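Local coordinates for protein cytochrome P450 (CYP102L1) (Mycobacterium phage Adler, PDB 6N6Q) that binds a haem group and, as a member of the cytochrome P450 family, probably catalyses the oxidation of an organic substrate with molecular oxygen, at residues Asp249-Ala254 / Asn270-Phe275; Asp94-Ala99 / Arg107-Ile112; Phe169-Asn174 / Arg225-Lys230. All blocks are in the same frame, centred on the assembly; numbering follows the deposited sequence.

Contact 1. Residues Asp249-Ala254 / Asn270-Phe275; sequences DIMLTA and NQILTF. With HEM (protoporphyrin IX containing Fe), chain E.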
# COMPACT_ATOMS: atom_id res chain seq x y z
N ASP A 249 1.81 -7.66 -20.59
CA ASP A 249 2.59 -8.04 -21.77
C ASP A 249 3.92 -8.66 -21.37
O ASP A 249 4.32 -9.69 -21.93
CB ASP A 249 2.82 -6.83 -22.67
CG ASP A 249 1.57 -6.42 -23.43
OD1 ASP A 249 0.81 -7.32 -23.85
OD2 ASP A 249 1.36 -5.21 -23.62
N ILE A 250 4.62 -8.06 -20.41
CA ILE A 250 5.92 -8.58 -20.00
C ILE A 250 5.77 -9.95 -19.36
O ILE A 250 6.62 -10.83 -19.53
CB ILE A 250 6.63 -7.58 -19.08
CG1 ILE A 250 6.91 -6.27 -19.83
CG2 ILE A 250 7.94 -8.16 -18.55
CD1 ILE A 250 7.67 -5.25 -19.01
N MET A 251 4.69 -10.17 -18.60
CA MET A 251 4.47 -11.48 -18.00
C MET A 251 4.19 -12.54 -19.05
O MET A 251 4.48 -13.72 -18.83
CB MET A 251 3.33 -11.41 -16.98
CG MET A 251 3.72 -10.77 -15.66
SD MET A 251 2.44 -10.87 -14.39
CE MET A 251 1.12 -9.94 -15.17
N LEU A 252 3.64 -12.15 -20.20
CA LEU A 252 3.39 -13.07 -21.29
C LEU A 252 4.54 -13.14 -22.29
O LEU A 252 4.49 -13.97 -23.20
CB LEU A 252 2.11 -12.67 -22.04
CG LEU A 252 0.78 -12.82 -21.29
CD1 LEU A 252 -0.33 -12.09 -22.02
CD2 LEU A 252 0.43 -14.29 -21.11
N THR A 253 5.57 -12.31 -22.13
CA THR A 253 6.66 -12.22 -23.09
C THR A 253 8.01 -12.59 -22.48
O THR A 253 8.72 -13.43 -23.04
CB THR A 253 6.72 -10.81 -23.69
OG1 THR A 253 5.52 -10.53 -24.41
CG2 THR A 253 7.92 -10.67 -24.62
N ALA A 254 8.38 -11.97 -21.36
CA ALA A 254 9.73 -12.10 -20.83
C ALA A 254 9.89 -13.40 -20.05
O ALA A 254 9.09 -13.71 -19.17
CB ALA A 254 10.07 -10.91 -19.94
N ASN A 270 -1.95 -14.86 -10.37
CA ASN A 270 -1.64 -14.47 -8.99
C ASN A 270 -1.02 -13.08 -8.93
O ASN A 270 -1.30 -12.31 -8.02
CB ASN A 270 -0.71 -15.50 -8.35
CG ASN A 270 -1.42 -16.80 -8.03
OD1 ASN A 270 -2.64 -16.85 -7.95
ND2 ASN A 270 -0.64 -17.87 -7.84
N GLN A 271 -0.16 -12.75 -9.90
CA GLN A 271 0.46 -11.43 -9.91
C GLN A 271 -0.58 -10.34 -10.14
O GLN A 271 -0.52 -9.28 -9.50
CB GLN A 271 1.55 -11.36 -10.98
CG GLN A 271 2.58 -12.47 -10.92
CD GLN A 271 3.41 -12.46 -9.65
OE1 GLN A 271 3.37 -11.51 -8.87
NE2 GLN A 271 4.17 -13.53 -9.43
N ILE A 272 -1.54 -10.58 -11.03
CA ILE A 272 -2.62 -9.62 -11.25
C ILE A 272 -3.39 -9.40 -9.96
O ILE A 272 -3.67 -8.26 -9.57
CB ILE A 272 -3.54 -10.10 -12.39
CG1 ILE A 272 -2.80 -10.09 -13.72
CG2 ILE A 272 -4.80 -9.25 -12.45
CD1 ILE A 272 -3.59 -10.70 -14.87
N LEU A 273 -3.76 -10.49 -9.28
CA LEU A 273 -4.42 -10.36 -7.99
C LEU A 273 -3.53 -9.66 -6.97
O LEU A 273 -4.01 -8.88 -6.15
CB LEU A 273 -4.84 -11.74 -7.46
CG LEU A 273 -6.01 -12.43 -8.16
CD1 LEU A 273 -6.31 -13.76 -7.47
CD2 LEU A 273 -7.23 -11.54 -8.16
N THR A 274 -2.22 -9.93 -7.03
CA THR A 274 -1.29 -9.30 -6.10
C THR A 274 -1.25 -7.79 -6.29
O THR A 274 -1.45 -7.03 -5.35
CB THR A 274 0.11 -9.90 -6.27
OG1 THR A 274 0.08 -11.30 -5.94
CG2 THR A 274 1.10 -9.19 -5.37
N PHE A 275 -0.99 -7.35 -7.52
CA PHE A 275 -0.92 -5.92 -7.79
C PHE A 275 -2.23 -5.22 -7.47
O PHE A 275 -2.24 -4.05 -7.08
CB PHE A 275 -0.53 -5.67 -9.26
CG PHE A 275 0.80 -6.26 -9.65
CD1 PHE A 275 1.72 -6.63 -8.69
CD2 PHE A 275 1.12 -6.43 -10.98
CE1 PHE A 275 2.94 -7.17 -9.05
CE2 PHE A 275 2.34 -6.97 -11.35
CZ PHE A 275 3.25 -7.34 -10.38
CHA HEM E . 5.89 -4.98 -0.96
CHB HEM E . 4.26 -0.90 1.11
CHC HEM E . 2.21 0.41 -3.10
CHD HEM E . 3.21 -3.99 -4.90
C1A HEM E . 5.66 -3.99 -0.03
C2A HEM E . 6.17 -3.94 1.33
C3A HEM E . 5.71 -2.81 1.90
C4A HEM E . 4.91 -2.11 0.93
CMA HEM E . 6.01 -2.36 3.34
CAA HEM E . 7.06 -4.99 2.03
CBA HEM E . 6.17 -6.07 2.63
CGA HEM E . 6.97 -7.02 3.47
O1A HEM E . 8.19 -6.77 3.68
O2A HEM E . 6.40 -8.04 3.93
C1B HEM E . 3.61 -0.16 0.14
C2B HEM E . 3.13 1.19 0.29
C3B HEM E . 2.56 1.56 -0.88
C4B HEM E . 2.67 0.44 -1.80
CMB HEM E . 3.28 2.01 1.59
CAB HEM E . 1.88 2.90 -1.28
CBB HEM E . 1.72 3.96 -0.47
C1C HEM E . 2.32 -0.65 -3.98
C2C HEM E . 1.91 -0.66 -5.37
C3C HEM E . 2.17 -1.87 -5.88
C4C HEM E . 2.77 -2.68 -4.82
CMC HEM E . 1.26 0.51 -6.15
CAC HEM E . 1.87 -2.25 -7.35
CBC HEM E . 2.17 -3.45 -7.86
C1D HEM E . 4.03 -4.64 -4.00
C2D HEM E . 4.59 -5.97 -4.16
C3D HEM E . 5.33 -6.25 -3.07
C4D HEM E . 5.27 -5.10 -2.19
CMD HEM E . 4.37 -6.91 -5.36
CAD HEM E . 6.11 -7.55 -2.81
CBD HEM E . 7.48 -7.49 -3.49
CGD HEM E . 8.28 -8.72 -3.15
O1D HEM E . 9.12 -9.13 -4.00
O2D HEM E . 8.08 -9.29 -2.05
NA HEM E . 4.89 -2.86 -0.23
NB HEM E . 3.31 -0.59 -1.14
NC HEM E . 2.84 -1.89 -3.69
ND HEM E . 4.47 -4.15 -2.79
FE HEM E . 3.75 -2.42 -1.92
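Met251 reaches Gln271 by keeping CG anti to its own carbonyl carbon (chi1 -77°), running straight through chi2 and bending only at chi3. Gln271 has a like first torsion but turns at chi2 (-64°), so its CB and CG lie against the methionine while its amide is carried off. The sulfur does most of the touching: Met251 SD lies 3.6 Å from Gln271 CB and 3.8 Å from Gln271 CG, the two side chains crossing at a slant. The bend at chi3 then sends the terminal methyl to the next residue, with Met251 CE 4.2 Å from Ile272 CG1. This is a small van der Waals contact of one thioether chain on two side chains of the long helix, and all three residues are buried.

The amide of Gln271 is satisfied beyond the methionine: NE2 hydrogen-bonds to Asn267 OD1 and OE1 accepts from the backbone N of Met96. Gln271 O lies 3.3 Å above the plane of the Phe275 ring, one turn further along, near its rim. Phe275 CD1 approaches the haem vinyl carbon CBC at 3.3 Å, while Thr274 CG2 lies 4.0 Å from the haem methyl CMD. The Thr274 hydroxyl turns back, OG1 donating to Asn270 O at 2.7 Å from above the carbonyl plane.

Residues 270-275 belong to helix 265-296, the long central helix of the P450 fold, which runs beside the haem. The short helix 247-253 rests against it through Met251; Leu113 of helix 104-113 touches both Met251 and Phe275, and Leu252 packs on helix 212-237.

Contact 2. Residues Asp94-Ala99 / Arg107-Ile112; sequences DGMFTA and RKAHEI. With HEM (protoporphyrin IX containing Fe), chain E.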
# COMPACT_ATOMS: atom_id res chain seq x y z
N ASP A 94 1.10 -17.95 -4.69
CA ASP A 94 2.54 -17.69 -4.71
C ASP A 94 2.89 -16.43 -5.49
O ASP A 94 3.90 -16.39 -6.21
CB ASP A 94 3.28 -18.90 -5.26
CG ASP A 94 2.88 -19.25 -6.69
OD1 ASP A 94 1.87 -18.70 -7.18
OD2 ASP A 94 3.58 -20.07 -7.32
N GLY A 95 2.07 -15.39 -5.39
CA GLY A 95 2.41 -14.11 -5.97
C GLY A 95 3.58 -13.47 -5.25
O GLY A 95 4.00 -13.89 -4.17
N MET A 96 4.12 -12.41 -5.86
CA MET A 96 5.33 -11.78 -5.34
C MET A 96 5.18 -11.34 -3.89
O MET A 96 6.17 -11.29 -3.15
CB MET A 96 5.73 -10.58 -6.20
CG MET A 96 6.40 -10.94 -7.51
SD MET A 96 7.11 -9.52 -8.36
CE MET A 96 8.25 -8.93 -7.11
N PHE A 97 3.95 -11.03 -3.46
CA PHE A 97 3.77 -10.48 -2.12
C PHE A 97 3.67 -11.59 -1.07
O PHE A 97 4.16 -11.42 0.05
CB PHE A 97 2.52 -9.60 -2.11
CG PHE A 97 2.41 -8.71 -0.90
CD1 PHE A 97 3.48 -7.93 -0.49
CD2 PHE A 97 1.22 -8.64 -0.19
CE1 PHE A 97 3.37 -7.10 0.62
CE2 PHE A 97 1.11 -7.81 0.92
CZ PHE A 97 2.18 -7.05 1.32
N THR A 98 3.06 -12.72 -1.42
CA THR A 98 2.80 -13.79 -0.46
C THR A 98 3.66 -15.03 -0.68
O THR A 98 3.50 -16.01 0.06
CB THR A 98 1.32 -14.18 -0.51
OG1 THR A 98 0.94 -14.47 -1.86
CG2 THR A 98 0.45 -13.04 0.03
N ALA A 99 4.56 -15.02 -1.65
CA ALA A 99 5.39 -16.19 -1.90
C ALA A 99 6.52 -16.28 -0.88
O ALA A 99 7.03 -15.27 -0.39
CB ALA A 99 5.98 -16.15 -3.32
N ARG A 107 11.51 -15.59 -7.29
CA ARG A 107 12.68 -15.07 -7.97
C ARG A 107 12.41 -14.86 -9.46
O ARG A 107 12.83 -13.85 -10.03
CB ARG A 107 13.87 -16.01 -7.77
CG ARG A 107 15.20 -15.41 -8.22
CD ARG A 107 16.21 -16.49 -8.55
NE ARG A 107 15.68 -17.43 -9.53
CZ ARG A 107 15.64 -17.20 -10.84
NH1 ARG A 107 16.08 -16.04 -11.33
NH2 ARG A 107 15.14 -18.11 -11.67
N LYS A 108 11.71 -15.81 -10.09
CA LYS A 108 11.36 -15.65 -11.50
C LYS A 108 10.56 -14.38 -11.72
O LYS A 108 10.95 -13.51 -12.51
CB LYS A 108 10.56 -16.87 -11.97
CG LYS A 108 11.39 -18.13 -12.15
CD LYS A 108 10.54 -19.28 -12.67
CE LYS A 108 9.86 -18.92 -13.98
NZ LYS A 108 9.03 -20.03 -14.51
N ALA A 109 9.44 -14.23 -11.00
CA ALA A 109 8.60 -13.05 -11.16
C ALA A 109 9.36 -11.78 -10.83
O ALA A 109 9.19 -10.75 -11.50
CB ALA A 109 7.35 -13.17 -10.29
N HIS A 110 10.21 -11.82 -9.80
CA HIS A 110 10.93 -10.62 -9.39
C HIS A 110 11.90 -10.15 -10.47
O HIS A 110 12.02 -8.94 -10.72
CB HIS A 110 11.67 -10.86 -8.08
CG HIS A 110 12.46 -9.68 -7.60
ND1 HIS A 110 11.86 -8.52 -7.16
CD2 HIS A 110 13.79 -9.48 -7.51
CE1 HIS A 110 12.80 -7.66 -6.81
NE2 HIS A 110 13.98 -8.22 -7.02
N GLU A 111 12.60 -11.08 -11.12
CA GLU A 111 13.52 -10.70 -12.18
C GLU A 111 12.82 -10.45 -13.51
O GLU A 111 13.46 -9.98 -14.45
CB GLU A 111 14.60 -11.77 -12.36
CG GLU A 111 15.27 -12.25 -11.07
CD GLU A 111 16.24 -11.24 -10.46
OE1 GLU A 111 15.91 -10.04 -10.38
OE2 GLU A 111 17.34 -11.66 -10.04
N ILE A 112 11.53 -10.76 -13.61
CA ILE A 112 10.76 -10.53 -14.82
C ILE A 112 10.00 -9.21 -14.76
O ILE A 112 9.93 -8.49 -15.76
CB ILE A 112 9.80 -11.71 -15.07
CG1 ILE A 112 10.57 -12.94 -15.55
CG2 ILE A 112 8.71 -11.34 -16.07
CD1 ILE A 112 9.73 -14.21 -15.59
CHA HEM E . 5.89 -4.98 -0.96
CHB HEM E . 4.26 -0.90 1.11
CHC HEM E . 2.21 0.41 -3.10
CHD HEM E . 3.21 -3.99 -4.90
C1A HEM E . 5.66 -3.99 -0.03
C2A HEM E . 6.17 -3.94 1.33
C3A HEM E . 5.71 -2.81 1.90
C4A HEM E . 4.91 -2.11 0.93
CMA HEM E . 6.01 -2.36 3.34
CAA HEM E . 7.06 -4.99 2.03
CBA HEM E . 6.17 -6.07 2.63
CGA HEM E . 6.97 -7.02 3.47
O1A HEM E . 8.19 -6.77 3.68
O2A HEM E . 6.40 -8.04 3.93
C1B HEM E . 3.61 -0.16 0.14
C2B HEM E . 3.13 1.19 0.29
C3B HEM E . 2.56 1.56 -0.88
C4B HEM E . 2.67 0.44 -1.80
CMB HEM E . 3.28 2.01 1.59
CAB HEM E . 1.88 2.90 -1.28
CBB HEM E . 1.72 3.96 -0.47
C1C HEM E . 2.32 -0.65 -3.98
C2C HEM E . 1.91 -0.66 -5.37
C3C HEM E . 2.17 -1.87 -5.88
C4C HEM E . 2.77 -2.68 -4.82
CMC HEM E . 1.26 0.51 -6.15
CAC HEM E . 1.87 -2.25 -7.35
CBC HEM E . 2.17 -3.45 -7.86
C1D HEM E . 4.03 -4.64 -4.00
C2D HEM E . 4.59 -5.97 -4.16
C3D HEM E . 5.33 -6.25 -3.07
C4D HEM E . 5.27 -5.10 -2.19
CMD HEM E . 4.37 -6.91 -5.36
CAD HEM E . 6.11 -7.55 -2.81
CBD HEM E . 7.48 -7.49 -3.49
CGD HEM E . 8.28 -8.72 -3.15
O1D HEM E . 9.12 -9.13 -4.00
O2D HEM E . 8.08 -9.29 -2.05
NA HEM E . 4.89 -2.86 -0.23
NB HEM E . 3.31 -0.59 -1.14
NC HEM E . 2.84 -1.89 -3.69
ND HEM E . 4.47 -4.15 -2.79
FE HEM E . 3.75 -2.42 -1.92
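Met96 is the residue of 94-99 that reaches Ala109 and His110. Asp94 stands at the start of the loop with its carboxylate shared between two asparagines, OD1 taking a hydrogen bond from Asn270 ND2 and OD2 one from Asn105 ND2. Gly95 then leads into Met96.

The methionine side chain reaches to helix 104-113, with Met96 CG 3.7 Å from Ala109 CB and Met96 SD 4.0 Å from Ala109 O, its chain crossing that of His110 at about a right angle. A bend at chi3 (59°) swings the methyl toward the imidazole, which it meets at the edge and in the ring plane, Met96 CE to His110 ND1 measuring 3.6 Å. The same methyl carbon, Met96 CE, is 3.2 Å from the haem propionate oxygen O1D, so it is wedged between helix and cofactor.

Phe97 turns the other way. Its CG lies anti to the backbone N (chi1 -165°), which brings the CD1-CE1 edge of the ring over one face of the porphyrin, near pyrrole D: Phe97 CD1 is 3.5 Å from haem CAD, a carbon that meets the ring at its edge, and CE1 is 3.6 Å from haem CBA. Thr98 fastens its hydroxyl to Gly93 O, and Ala99 offers its carbonyl to Arg417 NH1.

The contact between loop and helix is therefore mostly van der Waals, made by a thioether chain on a methyl group and an imidazole rim, although it borders the propionates. Those are held by Trp106 NE1, Lys79 NZ and Arg417 NE, and Trp106 also stacks on His110. His110 ND1 lies 4.2 Å from haem O1D, whose negative charge might slightly favour a protonated imidazole, though Lys79 and Arg417 already offset much of it.

Contact 3. Residues Phe169-Asn174 / Arg225-Lys230; sequences FDYQFN and RAEVDK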
# COMPACT_ATOMS: atom_id res chain seq x y z
N PHE A 169 -2.51 -3.39 -16.72
CA PHE A 169 -3.06 -4.45 -17.56
C PHE A 169 -3.95 -3.93 -18.68
O PHE A 169 -4.45 -4.74 -19.47
CB PHE A 169 -3.85 -5.45 -16.71
CG PHE A 169 -3.32 -5.64 -15.33
CD1 PHE A 169 -4.09 -5.30 -14.23
CD2 PHE A 169 -2.04 -6.15 -15.12
CE1 PHE A 169 -3.60 -5.46 -12.94
CE2 PHE A 169 -1.55 -6.31 -13.84
CZ PHE A 169 -2.33 -5.97 -12.75
N ASP A 170 -4.17 -2.62 -18.77
CA ASP A 170 -5.08 -2.03 -19.75
C ASP A 170 -6.48 -2.64 -19.64
O ASP A 170 -7.15 -2.90 -20.64
CB ASP A 170 -4.53 -2.18 -21.17
CG ASP A 170 -4.98 -1.06 -22.09
OD1 ASP A 170 -6.20 -0.89 -22.28
OD2 ASP A 170 -4.10 -0.33 -22.61
N TYR A 171 -6.92 -2.88 -18.41
CA TYR A 171 -8.24 -3.42 -18.13
C TYR A 171 -8.98 -2.48 -17.18
O TYR A 171 -8.38 -1.92 -16.25
CB TYR A 171 -8.15 -4.82 -17.51
CG TYR A 171 -9.48 -5.55 -17.51
CD1 TYR A 171 -9.88 -6.29 -18.62
CD2 TYR A 171 -10.32 -5.50 -16.42
CE1 TYR A 171 -11.09 -6.95 -18.63
CE2 TYR A 171 -11.54 -6.16 -16.42
CZ TYR A 171 -11.91 -6.89 -17.53
OH TYR A 171 -13.12 -7.55 -17.54
N GLN A 172 -10.27 -2.30 -17.43
CA GLN A 172 -11.11 -1.42 -16.63
C GLN A 172 -12.14 -2.25 -15.89
O GLN A 172 -12.83 -3.09 -16.48
CB GLN A 172 -11.80 -0.38 -17.52
CG GLN A 172 -12.82 0.48 -16.80
CD GLN A 172 -13.32 1.63 -17.64
OE1 GLN A 172 -12.55 2.23 -18.40
NE2 GLN A 172 -14.60 1.95 -17.52
N PHE A 173 -12.25 -2.02 -14.58
CA PHE A 173 -13.23 -2.70 -13.74
C PHE A 173 -14.45 -1.85 -13.45
O PHE A 173 -15.58 -2.34 -13.52
CB PHE A 173 -12.59 -3.14 -12.42
CG PHE A 173 -11.62 -4.27 -12.57
CD1 PHE A 173 -12.07 -5.55 -12.85
CD2 PHE A 173 -10.26 -4.06 -12.42
CE1 PHE A 173 -11.18 -6.60 -12.99
CE2 PHE A 173 -9.36 -5.10 -12.56
CZ PHE A 173 -9.82 -6.38 -12.84
N ASN A 174 -14.26 -0.57 -13.11
CA ASN A 174 -15.35 0.33 -12.79
C ASN A 174 -15.16 1.65 -13.52
O ASN A 174 -14.05 2.03 -13.87
CB ASN A 174 -15.44 0.59 -11.28
CG ASN A 174 -16.09 -0.56 -10.53
OD1 ASN A 174 -17.09 -1.12 -10.97
ND2 ASN A 174 -15.52 -0.91 -9.38
N ARG A 225 -10.61 -16.68 -10.49
CA ARG A 225 -9.64 -17.32 -11.38
C ARG A 225 -10.11 -17.27 -12.83
O ARG A 225 -9.29 -17.12 -13.74
CB ARG A 225 -9.41 -18.76 -10.93
CG ARG A 225 -8.49 -19.57 -11.86
CD ARG A 225 -7.08 -19.02 -11.84
NE ARG A 225 -6.56 -18.91 -10.48
CZ ARG A 225 -5.34 -18.48 -10.17
NH1 ARG A 225 -4.50 -18.11 -11.13
NH2 ARG A 225 -4.96 -18.42 -8.90
N ALA A 226 -11.42 -17.41 -13.06
CA ALA A 226 -11.92 -17.39 -14.43
C ALA A 226 -11.81 -16.00 -15.04
O ALA A 226 -11.56 -15.88 -16.25
CB ALA A 226 -13.37 -17.87 -14.46
N GLU A 227 -12.00 -14.95 -14.25
CA GLU A 227 -11.93 -13.60 -14.79
C GLU A 227 -10.49 -13.21 -15.13
O GLU A 227 -10.25 -12.57 -16.16
CB GLU A 227 -12.53 -12.60 -13.80
CG GLU A 227 -12.49 -11.16 -14.28
CD GLU A 227 -13.86 -10.51 -14.30
OE1 GLU A 227 -14.87 -11.25 -14.28
OE2 GLU A 227 -13.94 -9.26 -14.34
N VAL A 228 -9.53 -13.58 -14.29
CA VAL A 228 -8.14 -13.25 -14.59
C VAL A 228 -7.62 -14.10 -15.75
O VAL A 228 -6.78 -13.64 -16.53
CB VAL A 228 -7.24 -13.39 -13.34
CG1 VAL A 228 -7.62 -12.34 -12.30
CG2 VAL A 228 -7.34 -14.79 -12.76
N ASP A 229 -8.11 -15.33 -15.89
CA ASP A 229 -7.76 -16.13 -17.05
C ASP A 229 -8.28 -15.50 -18.33
O ASP A 229 -7.61 -15.51 -19.37
CB ASP A 229 -8.30 -17.56 -16.91
CG ASP A 229 -7.50 -18.39 -15.92
OD1 ASP A 229 -6.31 -18.09 -15.72
OD2 ASP A 229 -8.07 -19.34 -15.35
N LYS A 230 -9.49 -14.93 -18.28
CA LYS A 230 -10.04 -14.27 -19.46
C LYS A 230 -9.22 -13.04 -19.83
O LYS A 230 -9.01 -12.76 -21.02
CB LYS A 230 -11.50 -13.88 -19.21
CG LYS A 230 -12.23 -13.41 -20.46
CD LYS A 230 -13.74 -13.39 -20.25
CE LYS A 230 -14.47 -13.06 -21.55
NZ LYS A 230 -15.95 -13.16 -21.40
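The loop that leads from helix 152-169 to helix 183-196, the E-F connection of the P450 fold, meets helix 212-237, the G helix, through Tyr171, Phe173 and Glu227. The preceding helix is left at Asp170, which has a positive phi, and the chain then runs extended, so that Tyr171 and Phe173, two residues apart, project on the same side. Tyr171 points its ring edge at the face of Phe173, with Tyr171 CD2 3.6 Å above the Phe173 ring plane and over its centre.

Glu227 comes to this aromatic pair from the helix. Its CG is anti to the backbone N (chi1 180°), which carries the chain toward the two rings, and chi2 at 124° departs from a staggered value. The carboxylate plane is within 13° of that of the Phe173 ring, and OE2 lies near the ring plane at its edge; against the Tyr171 ring the carboxylate is turned much more steeply.

Phe184 of helix 183-196 packs on both Phe173 and Glu227, and Glu162 takes the backbone N of Phe173, fixing the loop to the helix before it. Any attraction of OE2 to the hydrogens of the phenyl ring is probably weak, for the approach stays long: Glu227 OE2 is 4.1 Å from Phe173 CE1 and 3.7 Å from Tyr171 OH.

Along the chain the contacts open in the order 2, 3, 1, each closing before contact 1 begins, yet in space contact 1 joins the other two. Its centre is about 10 Å from that of contact 2 and about 12 Å from that of contact 3, while the centres of contacts 2 and 3 are about 20 Å apart and their nearest atoms about 7 Å. Asn270 is the residue that joins both neighbours, its amide facing contact 2 with one end and Arg225 of contact 3 with the other. Phe169 packs on Ile272 and Phe275. Helix 265-296 thus ties the haem-side loop 94-99 to the E and G helices, with contacts 1 and 2 both touching the haem.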